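Local coordinates for uncharacterized protein DUF849 with a TIM barrel fold (Burkholderia xenovorans LB400, PDB 3E49) that probably acts as a zinc-dependent beta-keto acid cleavage enzyme, with 3-keto-5-aminohexanoate as its likely substrate, at residues A13-I18 with P25-T30; A17-S22 with D260-A265; E96-P101 with F148-A153; E156-T161 with T167-E172. All coordinates share one frame; numbering follows the deposited sequence.

Overall arrangement
The four contacts fall into two pairs within one TIM barrel. Contacts 1 and 2 share Ala17 and Ile18; their centres lie about 7 Å apart, and Leu27 CD2 of contact 1 packs 3.6 Å from Thr20 C of contact 2. Contacts 3 and 4, centres about 10 Å apart, both use helix 152-163 and meet where Leu99 CD1 rests 3.4 Å from Phe157 CE2. Contacts 1 and 4 are about 24 Å apart between centres, on opposite sides of the chain's centre. The zinc ion, held by His50, His52 and Glu259, lies about 8 Å from the side chains of Thr15 and Phe148, about 6 Å from that of Asp260 and about 12 Å from that of Phe169.

Contact 1: residues A13-I18 with P25-T30; sequences AVTGAI and PYLPVT
The hydroxyl of Thr15 and the backbone carbonyl of Pro28 form the polar tie of this contact. Thr15 OG1 donates to Pro28 O over 2.6 Å, meeting the oxygen in the carbonyl plane at a C=O...donor angle of 149°. The bond depends on the first torsion of Thr15: with OG1 anti to the backbone N (chi1 -165°), the hydroxyl is turned across to the second segment. Outside the two segments, Arg54 NE is hydrogen-bonded to the same OG1. A threonine suits this buried place because one small hydroxyl can serve both partners, donating a hydrogen bond to the carbonyl and accepting one from the guanidinium.

Van der Waals contacts of carbon with oxygen surround that bond. The Pro28 ring faces the first segment with its CD 3.3 Å and its CG 3.4 Å from Val14 O, an oxygen that also accepts a hydrogen bond from Asn273 ND2. Having no N-H, proline can lay ring carbons against this carbonyl without burying a donor. Leu27 crosses Thr15 at about a right angle, and its CD1 methyl lies 3.7 Å from Thr15 OG1 and 3.8 Å from Thr15 O, laying hydrocarbon beside both oxygens.

Further on, Thr30 serves as the N-cap of helix 31-44, and the Pro28 ring also touches Glu33 and Ala37 of that helix. The contact thus folds back on itself the long loop joining the first barrel strand, 10-13, to its helix. The side chain of Thr15 comes within about 4 Å of that of His52, a zinc ligand, consistent with the active-site loops at the C-terminal ends of the strands in a TIM barrel.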
# COMPACT_ATOMS: atom_id res chain seq x y z
N ALA A 13 7.66 -7.10 27.62
CA ALA A 13 7.86 -5.83 28.32
C ALA A 13 7.00 -5.95 29.58
O ALA A 13 5.77 -5.76 29.54
CB ALA A 13 7.40 -4.67 27.46
N VAL A 14 7.65 -6.19 30.71
CA VAL A 14 6.93 -6.60 31.93
C VAL A 14 6.14 -5.56 32.72
O VAL A 14 5.21 -5.96 33.42
CB VAL A 14 7.84 -7.40 32.92
CG1 VAL A 14 8.33 -8.69 32.27
CG2 VAL A 14 9.00 -6.54 33.36
N THR A 15 6.51 -4.29 32.68
CA THR A 15 5.76 -3.25 33.45
C THR A 15 5.74 -1.84 32.85
O THR A 15 4.68 -1.14 32.87
CB THR A 15 6.26 -3.21 34.92
OG1 THR A 15 5.32 -2.48 35.71
CG2 THR A 15 7.68 -2.62 35.01
N GLY A 16 6.87 -1.41 32.31
CA GLY A 16 6.96 -0.10 31.67
C GLY A 16 6.73 1.11 32.60
O GLY A 16 6.90 0.99 33.79
N ALA A 17 6.30 2.23 32.02
CA ALA A 17 6.04 3.48 32.76
C ALA A 17 4.71 4.10 32.35
O ALA A 17 4.41 5.18 32.82
CB ALA A 17 7.09 4.46 32.44
N ILE A 18 3.97 3.48 31.43
CA ILE A 18 2.72 4.10 30.97
C ILE A 18 1.54 3.80 31.89
O ILE A 18 0.88 4.74 32.41
CB ILE A 18 2.42 3.71 29.51
CG1 ILE A 18 3.27 4.60 28.59
CG2 ILE A 18 0.97 3.97 29.19
CD1 ILE A 18 3.18 4.27 27.08
N PRO A 25 -4.25 -4.89 39.33
CA PRO A 25 -3.53 -5.42 40.48
C PRO A 25 -2.38 -6.35 40.03
O PRO A 25 -1.52 -6.75 40.84
CB PRO A 25 -4.61 -6.19 41.21
CG PRO A 25 -5.49 -6.69 40.14
CD PRO A 25 -5.56 -5.54 39.16
N TYR A 26 -2.34 -6.65 38.73
CA TYR A 26 -1.34 -7.52 38.17
C TYR A 26 -0.14 -6.79 37.59
O TYR A 26 0.84 -7.44 37.19
CB TYR A 26 -1.99 -8.42 37.12
CG TYR A 26 -3.22 -9.11 37.63
CD1 TYR A 26 -3.11 -10.05 38.63
CD2 TYR A 26 -4.48 -8.81 37.13
CE1 TYR A 26 -4.21 -10.70 39.13
CE2 TYR A 26 -5.62 -9.45 37.62
CZ TYR A 26 -5.47 -10.39 38.63
OH TYR A 26 -6.53 -11.08 39.14
N LEU A 27 -0.18 -5.45 37.59
CA LEU A 27 0.98 -4.65 37.09
C LEU A 27 2.15 -4.81 38.07
O LEU A 27 2.01 -4.49 39.25
CB LEU A 27 0.63 -3.17 36.94
CG LEU A 27 1.65 -2.24 36.24
CD1 LEU A 27 1.74 -2.67 34.78
CD2 LEU A 27 1.30 -0.76 36.33
N PRO A 28 3.27 -5.36 37.60
CA PRO A 28 4.40 -5.51 38.54
C PRO A 28 5.02 -4.18 38.99
O PRO A 28 5.33 -3.31 38.17
CB PRO A 28 5.41 -6.35 37.75
CG PRO A 28 4.65 -7.01 36.65
CD PRO A 28 3.56 -5.99 36.30
N VAL A 29 5.18 -4.03 40.31
CA VAL A 29 5.76 -2.84 40.90
C VAL A 29 7.09 -3.11 41.66
O VAL A 29 8.09 -2.46 41.39
CB VAL A 29 4.75 -2.20 41.87
CG1 VAL A 29 5.39 -1.05 42.65
CG2 VAL A 29 3.56 -1.72 41.06
N THR A 30 7.08 -4.05 42.59
CA THR A 30 8.26 -4.28 43.42
C THR A 30 9.32 -5.11 42.70
O THR A 30 9.01 -5.88 41.79
CB THR A 30 7.89 -5.02 44.72
OG1 THR A 30 7.45 -6.34 44.41
CG2 THR A 30 6.78 -4.28 45.50

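Contact 2: residues A17-S22 with D260-A265; sequences AIHTPS and DSLWIA
His19 lays one face of its imidazole against the side chain of Leu262. Leu262 CG stands 3.7 Å from the ring centroid and only 4° off the ring normal, a CH-pi contact centred almost perfectly over the face. Over that same face the methyls spread apart, CD2 3.6 Å from His19 ND1 and CD1 4.1 Å from His19 CD2. The two side chains come from opposite directions and overlap where the leucine branch lies on the ring face. A branched leucine suits the place, for its methine and methyls together blanket a flat five-membered ring.

The edge of the ring has different company. His19 CE1 points at the backbone, 3.6 Å from Asp260 C, and Ser261 N lies at the same edge in the ring plane. With CG beside the backbone N (chi1 -62°), the imidazole reaches this peptide, and its ND1 is hydrogen-bonded to Leu258 O just before the second segment. That bond fixes the rotation of the ring while Leu262 covers its face.

In the TIM barrel, this joins the loop after the first strand, 10-13, to the loop after the eighth, 253-256, next to the seam where those two strands pair. Asp260 follows the zinc ligand Glu259 in sequence, and its OD2 makes a salt bridge to Arg255.

The second loop is stiffened from within. Ser261 OG accepts from Trp263 N at 3.2 Å and a fairly straight 162°, forming an ST turn that brackets Leu262. Beyond it a classic beta bulge sets the two residues Ile264 and Ala265 opposite the single Glu268.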
# COMPACT_ATOMS: atom_id res chain seq x y z
N ALA A 17 6.30 2.23 32.02
CA ALA A 17 6.04 3.48 32.76
C ALA A 17 4.71 4.10 32.35
O ALA A 17 4.41 5.18 32.82
CB ALA A 17 7.09 4.46 32.44
N ILE A 18 3.97 3.48 31.43
CA ILE A 18 2.72 4.10 30.97
C ILE A 18 1.54 3.80 31.89
O ILE A 18 0.88 4.74 32.41
CB ILE A 18 2.42 3.71 29.51
CG1 ILE A 18 3.27 4.60 28.59
CG2 ILE A 18 0.97 3.97 29.19
CD1 ILE A 18 3.18 4.27 27.08
N HIS A 19 1.26 2.52 32.06
CA HIS A 19 0.22 2.09 32.95
C HIS A 19 0.53 2.45 34.43
O HIS A 19 1.71 2.55 34.82
CB HIS A 19 -0.02 0.58 32.80
CG HIS A 19 -0.48 0.17 31.43
ND1 HIS A 19 0.07 -0.89 30.74
CD2 HIS A 19 -1.42 0.70 30.61
CE1 HIS A 19 -0.52 -1.02 29.58
NE2 HIS A 19 -1.45 -0.07 29.47
N THR A 20 -0.53 2.64 35.23
CA THR A 20 -0.41 2.91 36.67
C THR A 20 -0.99 1.74 37.51
O THR A 20 -1.84 0.97 37.04
CB THR A 20 -0.94 4.28 37.01
OG1 THR A 20 -2.37 4.28 37.01
CG2 THR A 20 -0.40 5.32 36.05
N PRO A 21 -0.47 1.54 38.74
CA PRO A 21 -0.84 0.39 39.57
C PRO A 21 -2.33 0.26 39.88
O PRO A 21 -2.85 -0.85 40.03
CB PRO A 21 -0.01 0.59 40.86
CG PRO A 21 1.10 1.46 40.48
CD PRO A 21 0.51 2.40 39.43
N SER A 22 -3.01 1.38 39.95
CA SER A 22 -4.45 1.36 40.21
C SER A 22 -5.24 0.78 39.04
O SER A 22 -6.40 0.43 39.18
CB SER A 22 -4.94 2.78 40.52
OG SER A 22 -4.31 3.27 41.71
N ASP A 260 2.60 -2.88 27.78
CA ASP A 260 1.93 -2.54 26.52
C ASP A 260 0.43 -2.76 26.53
O ASP A 260 -0.30 -2.00 25.90
CB ASP A 260 2.52 -3.40 25.39
CG ASP A 260 4.05 -3.28 25.27
OD1 ASP A 260 4.63 -2.24 25.65
OD2 ASP A 260 4.71 -4.23 24.79
N SER A 261 -0.04 -3.79 27.21
CA SER A 261 -1.46 -4.11 27.32
C SER A 261 -1.76 -4.72 28.67
O SER A 261 -1.05 -5.62 29.11
CB SER A 261 -1.92 -5.13 26.28
OG SER A 261 -3.33 -5.35 26.44
N LEU A 262 -2.83 -4.26 29.30
CA LEU A 262 -3.24 -4.83 30.58
C LEU A 262 -4.15 -6.05 30.43
O LEU A 262 -4.37 -6.78 31.41
CB LEU A 262 -3.93 -3.76 31.43
CG LEU A 262 -3.08 -2.60 31.95
CD1 LEU A 262 -3.84 -1.71 32.81
CD2 LEU A 262 -1.91 -3.16 32.76
N TRP A 263 -4.56 -6.35 29.19
CA TRP A 263 -5.57 -7.38 28.88
C TRP A 263 -5.10 -8.68 28.30
O TRP A 263 -4.09 -8.74 27.64
CB TRP A 263 -6.60 -6.81 27.87
CG TRP A 263 -6.92 -5.44 28.17
CD1 TRP A 263 -6.32 -4.32 27.64
CD2 TRP A 263 -7.85 -4.98 29.15
NE1 TRP A 263 -6.84 -3.20 28.22
CE2 TRP A 263 -7.78 -3.57 29.16
CE3 TRP A 263 -8.75 -5.62 30.01
CZ2 TRP A 263 -8.58 -2.78 30.00
CZ3 TRP A 263 -9.53 -4.85 30.85
CH2 TRP A 263 -9.45 -3.44 30.83
N ILE A 264 -5.89 -9.72 28.53
CA ILE A 264 -5.60 -11.03 28.00
C ILE A 264 -6.68 -11.45 27.04
O ILE A 264 -6.50 -12.34 26.24
CB ILE A 264 -5.44 -12.08 29.10
CG1 ILE A 264 -4.85 -13.38 28.52
CG2 ILE A 264 -6.77 -12.33 29.85
CD1 ILE A 264 -3.47 -13.25 27.90
N ALA A 265 -7.80 -10.76 27.10
CA ALA A 265 -8.89 -10.99 26.19
C ALA A 265 -9.79 -9.79 26.43
O ALA A 265 -9.59 -9.04 27.39
CB ALA A 265 -9.56 -12.27 26.51

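Contact 3: residues E96-P101 with F148-A153; sequences EERLRP and FKNTFA
Arg98 reaches from helix 95-105, one of the outer helices of the TIM barrel, to the segment leading into helix 152-163. Its chain bends at chi3 (77°), which swings the guanidinium over toward Phe148, Lys149 and Asn150. The guanidinium and Phe148 ring planes stand nearly perpendicular, 86° apart, with Arg98 NE 3.7 Å from Phe148 CE1 and Arg98 NH2 3.8 Å from Phe148 CZ. Lys149 O lies over one guanidinium face, 3.8 Å above its plane. Arg98 NH2 also gives Asn150 OD1 a weak, bent hydrogen bond of 2.7 Å, with an N-H...O angle of 117°; it is doubtful because Asn150 adopts two conformers. Arginine fits here because a long aliphatic stem can span the gap and still deliver a flat polar head beside an aromatic ring. Phe148 also meets Phe119 at about a right angle and its side chain lies about 8 Å from the zinc ion, while Lys149, paired with Asp154, makes a second salt bridge to Asp145 of the third subunit.

Next along the helix, Leu99 turns its branched apolar end to helix 152-163, where it packs against Ile158 and Cys162. At Pro101 the helix kinks, since a proline N has no hydrogen to give to the turn before. The Pro101 ring touches Gln63, whose NE2 is hydrogen-bonded to Arg98 O.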
# COMPACT_ATOMS: atom_id res chain seq x y z
N GLU A 96 19.80 12.87 31.09
CA GLU A 96 20.93 12.24 31.80
C GLU A 96 20.41 11.14 32.71
O GLU A 96 20.98 10.06 32.80
CB GLU A 96 21.68 13.28 32.64
N GLU A 97 19.31 11.45 33.38
CA GLU A 97 18.68 10.53 34.31
C GLU A 97 18.15 9.32 33.55
O GLU A 97 18.12 8.20 34.08
CB GLU A 97 17.54 11.24 35.05
N ARG A 98 17.69 9.57 32.33
CA ARG A 98 17.15 8.51 31.48
C ARG A 98 18.21 7.45 31.15
O ARG A 98 17.92 6.27 31.21
CB ARG A 98 16.50 9.11 30.22
CG ARG A 98 15.02 9.49 30.44
CD ARG A 98 14.44 10.44 29.38
NE ARG A 98 14.12 9.78 28.10
CZ ARG A 98 14.86 9.81 26.99
NH1 ARG A 98 16.02 10.47 26.94
NH2 ARG A 98 14.44 9.16 25.91
N LEU A 99 19.44 7.88 30.88
CA LEU A 99 20.52 6.96 30.53
C LEU A 99 21.28 6.26 31.64
O LEU A 99 22.06 5.35 31.36
CB LEU A 99 21.54 7.66 29.64
CG LEU A 99 21.35 7.61 28.13
CD1 LEU A 99 22.31 8.58 27.44
CD2 LEU A 99 21.60 6.16 27.64
N ARG A 100 21.07 6.63 32.89
CA ARG A 100 21.89 6.01 33.95
C ARG A 100 21.86 4.48 34.05
O ARG A 100 22.90 3.85 34.20
CB ARG A 100 21.63 6.65 35.31
CG ARG A 100 22.22 8.04 35.41
CD ARG A 100 22.39 8.47 36.87
NE ARG A 100 22.91 9.84 36.97
CZ ARG A 100 22.19 10.93 37.23
NH1 ARG A 100 20.88 10.85 37.43
NH2 ARG A 100 22.79 12.11 37.29
N PRO A 101 20.67 3.88 34.02
CA PRO A 101 20.62 2.43 34.08
C PRO A 101 21.40 1.71 32.97
O PRO A 101 22.18 0.81 33.25
CB PRO A 101 19.11 2.13 34.00
CG PRO A 101 18.48 3.35 34.54
CD PRO A 101 19.32 4.46 34.03
N PHE A 148 7.73 13.93 24.63
CA PHE A 148 8.72 12.91 24.92
C PHE A 148 9.89 13.32 24.01
O PHE A 148 9.82 13.14 22.80
CB PHE A 148 8.21 11.51 24.60
CG PHE A 148 9.13 10.39 25.08
CD1 PHE A 148 9.88 10.54 26.26
CD2 PHE A 148 9.17 9.16 24.43
CE1 PHE A 148 10.69 9.50 26.73
CE2 PHE A 148 9.97 8.11 24.91
CZ PHE A 148 10.73 8.29 26.07
N LYS A 149 10.91 13.92 24.61
CA LYS A 149 12.05 14.46 23.88
C LYS A 149 13.13 13.43 23.59
O LYS A 149 13.64 12.79 24.48
CB LYS A 149 12.67 15.64 24.65
CG LYS A 149 14.05 16.13 24.12
CD LYS A 149 14.62 17.35 24.91
CE LYS A 149 15.97 17.85 24.37
NZ LYS A 149 17.10 16.88 24.60
N ASN A 150 13.42 13.27 22.30
CA ASN A 150 14.43 12.37 21.79
C ASN A 150 14.99 13.05 20.53
O ASN A 150 14.66 12.63 19.43
CB ASN A 150 13.74 11.06 21.39
CG ASN A 150 13.23 10.25 22.57
OD1 ASN A 150 14.03 9.70 23.33
ND2 ASN A 150 11.91 10.10 22.69
N THR A 151 15.78 14.11 20.68
CA THR A 151 16.32 14.87 19.57
C THR A 151 17.41 14.12 18.80
O THR A 151 17.92 13.10 19.25
CB THR A 151 16.93 16.23 20.05
OG1 THR A 151 18.04 15.97 20.90
CG2 THR A 151 15.88 17.10 20.78
N PHE A 152 17.77 14.65 17.64
CA PHE A 152 18.88 14.07 16.88
C PHE A 152 20.19 14.01 17.68
O PHE A 152 20.97 13.05 17.57
CB PHE A 152 19.01 14.78 15.52
CG PHE A 152 17.90 14.46 14.57
CD1 PHE A 152 17.81 13.18 14.04
CD2 PHE A 152 16.94 15.41 14.20
CE1 PHE A 152 16.81 12.83 13.18
CE2 PHE A 152 15.92 15.07 13.33
CZ PHE A 152 15.85 13.76 12.83
N ALA A 153 20.42 15.02 18.52
CA ALA A 153 21.59 15.02 19.42
C ALA A 153 21.47 13.97 20.50
O ALA A 153 22.45 13.25 20.78
CB ALA A 153 21.82 16.42 20.05

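Contact 4: residues E156-T161 with T167-E172; sequences EFILKT and TRFEFE
Phe157 O is gripped twice by Thr161 one turn further along the helix: Thr161 N donates at 2.8 Å and Thr161 OG1 at 2.9 Å, the hydroxyl tilted 34° from the carbonyl plane. The same OG1 sits 3.4 Å above the Phe157 ring, over its centre. Threonine can thus satisfy its hydroxyl within its own helix.

Across the interface, the Phe169 ring pushes between Ile158 and Leu159. Ile158 CG2 approaches Phe169 CE1 at 3.7 Å and Leu159 CD2 approaches Phe169 CE2 at the same distance, while the ring tip, Phe169 CZ, lies 3.6 Å from Ile158 O. With CG1 of Ile158 beside the backbone N (chi1 -64°), CG2 falls anti to that N and meets the ring. Here helix 152-163 packs on the outside of strand 168-173, into which it leads, completing the beta-alpha-beta crossover from strand 109-113 in the TIM barrel. The short segment axes come within 9.7 Å and run at 146°, roughly antiparallel.

Large flat phenylalanines suit this layer, since they bridge the helix-sheet spacing. Leu159 CD2 also meets the edge of the Phe171 ring, 4.0 Å from its CE1, and Phe169 CB lies over one face of that ring. Between these two phenylalanines in sequence, Glu170 is hydrogen-bonded through OE1 to ND1 of the zinc ligand His50, a second-shell link to the metal, and through OE2 it makes a salt bridge to Arg255.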
# COMPACT_ATOMS: atom_id res chain seq x y z
N GLU A 156 22.08 10.49 18.90
CA GLU A 156 23.51 10.37 18.63
C GLU A 156 24.28 10.08 19.93
O GLU A 156 25.16 9.24 19.98
CB GLU A 156 24.02 11.65 17.98
CG GLU A 156 25.46 11.55 17.51
CD GLU A 156 25.98 12.85 16.88
OE1 GLU A 156 25.16 13.74 16.51
OE2 GLU A 156 27.21 12.96 16.74
N PHE A 157 23.91 10.79 21.00
CA PHE A 157 24.57 10.59 22.29
C PHE A 157 24.36 9.19 22.82
O PHE A 157 25.32 8.53 23.26
CB PHE A 157 24.08 11.64 23.29
CG PHE A 157 24.77 11.56 24.61
CD1 PHE A 157 26.00 12.16 24.79
CD2 PHE A 157 24.23 10.81 25.64
CE1 PHE A 157 26.66 12.06 26.01
CE2 PHE A 157 24.88 10.70 26.86
CZ PHE A 157 26.09 11.34 27.05
N ILE A 158 23.13 8.70 22.77
CA ILE A 158 22.83 7.34 23.25
C ILE A 158 23.58 6.29 22.41
O ILE A 158 24.17 5.35 22.94
CB ILE A 158 21.31 7.08 23.22
CG1 ILE A 158 20.61 8.02 24.20
CG2 ILE A 158 21.01 5.63 23.58
CD1 ILE A 158 19.12 8.17 24.01
N LEU A 159 23.60 6.47 21.10
CA LEU A 159 24.24 5.49 20.23
C LEU A 159 25.72 5.41 20.54
O LEU A 159 26.29 4.32 20.60
CB LEU A 159 24.06 5.86 18.74
CG LEU A 159 22.65 5.75 18.15
CD1 LEU A 159 22.57 6.39 16.74
CD2 LEU A 159 22.20 4.28 18.14
N LYS A 160 26.34 6.57 20.72
CA LYS A 160 27.78 6.61 21.01
C LYS A 160 28.08 6.06 22.38
O LYS A 160 28.94 5.20 22.54
CB LYS A 160 28.29 8.05 20.89
CG LYS A 160 29.74 8.25 21.31
N THR A 161 27.33 6.53 23.38
CA THR A 161 27.59 6.15 24.77
C THR A 161 27.31 4.69 25.06
O THR A 161 28.23 3.93 25.44
CB THR A 161 26.80 7.10 25.70
OG1 THR A 161 27.24 8.43 25.42
CG2 THR A 161 27.08 6.79 27.14
N THR A 167 26.42 -2.37 24.08
CA THR A 167 24.96 -2.44 24.18
C THR A 167 24.38 -2.19 22.80
O THR A 167 24.83 -1.30 22.10
CB THR A 167 24.43 -1.38 25.15
OG1 THR A 167 24.89 -1.67 26.48
CG2 THR A 167 22.87 -1.33 25.10
N ARG A 168 23.42 -3.03 22.41
CA ARG A 168 22.75 -2.88 21.13
C ARG A 168 21.33 -2.46 21.41
O ARG A 168 20.87 -2.52 22.54
CB ARG A 168 22.87 -4.12 20.27
CG ARG A 168 24.35 -4.33 19.84
CD ARG A 168 24.60 -5.57 19.02
NE ARG A 168 23.85 -5.51 17.80
CZ ARG A 168 24.18 -4.81 16.73
NH1 ARG A 168 25.28 -4.09 16.67
NH2 ARG A 168 23.36 -4.83 15.69
N PHE A 169 20.64 -1.99 20.40
CA PHE A 169 19.35 -1.36 20.67
C PHE A 169 18.13 -1.97 20.09
O PHE A 169 18.16 -2.54 19.00
CB PHE A 169 19.41 0.08 20.19
CG PHE A 169 20.55 0.86 20.80
CD1 PHE A 169 20.42 1.42 22.06
CD2 PHE A 169 21.75 1.01 20.11
CE1 PHE A 169 21.48 2.13 22.62
CE2 PHE A 169 22.81 1.71 20.68
CZ PHE A 169 22.68 2.27 21.92
N GLU A 170 17.05 -1.83 20.86
CA GLU A 170 15.70 -2.13 20.41
C GLU A 170 15.24 -0.73 19.99
O GLU A 170 14.95 0.11 20.85
CB GLU A 170 14.82 -2.69 21.55
CG GLU A 170 13.35 -2.92 21.18
CD GLU A 170 12.43 -3.15 22.37
OE1 GLU A 170 12.82 -2.83 23.51
OE2 GLU A 170 11.28 -3.60 22.17
N PHE A 171 15.24 -0.46 18.67
CA PHE A 171 14.83 0.82 18.14
C PHE A 171 13.31 0.87 18.11
O PHE A 171 12.67 0.13 17.36
CB PHE A 171 15.41 1.06 16.74
CG PHE A 171 16.94 0.98 16.68
CD1 PHE A 171 17.69 2.10 17.04
CD2 PHE A 171 17.57 -0.14 16.19
CE1 PHE A 171 19.08 2.06 16.99
CE2 PHE A 171 18.97 -0.22 16.18
CZ PHE A 171 19.72 0.91 16.55
N GLU A 172 12.73 1.72 18.96
CA GLU A 172 11.30 1.84 19.10
C GLU A 172 10.87 2.90 18.13
O GLU A 172 11.16 4.07 18.32
CB GLU A 172 10.93 2.21 20.52
CG GLU A 172 11.21 1.12 21.48
CD GLU A 172 10.93 1.53 22.92
OE1 GLU A 172 11.20 2.73 23.27
OE2 GLU A 172 10.48 0.64 23.68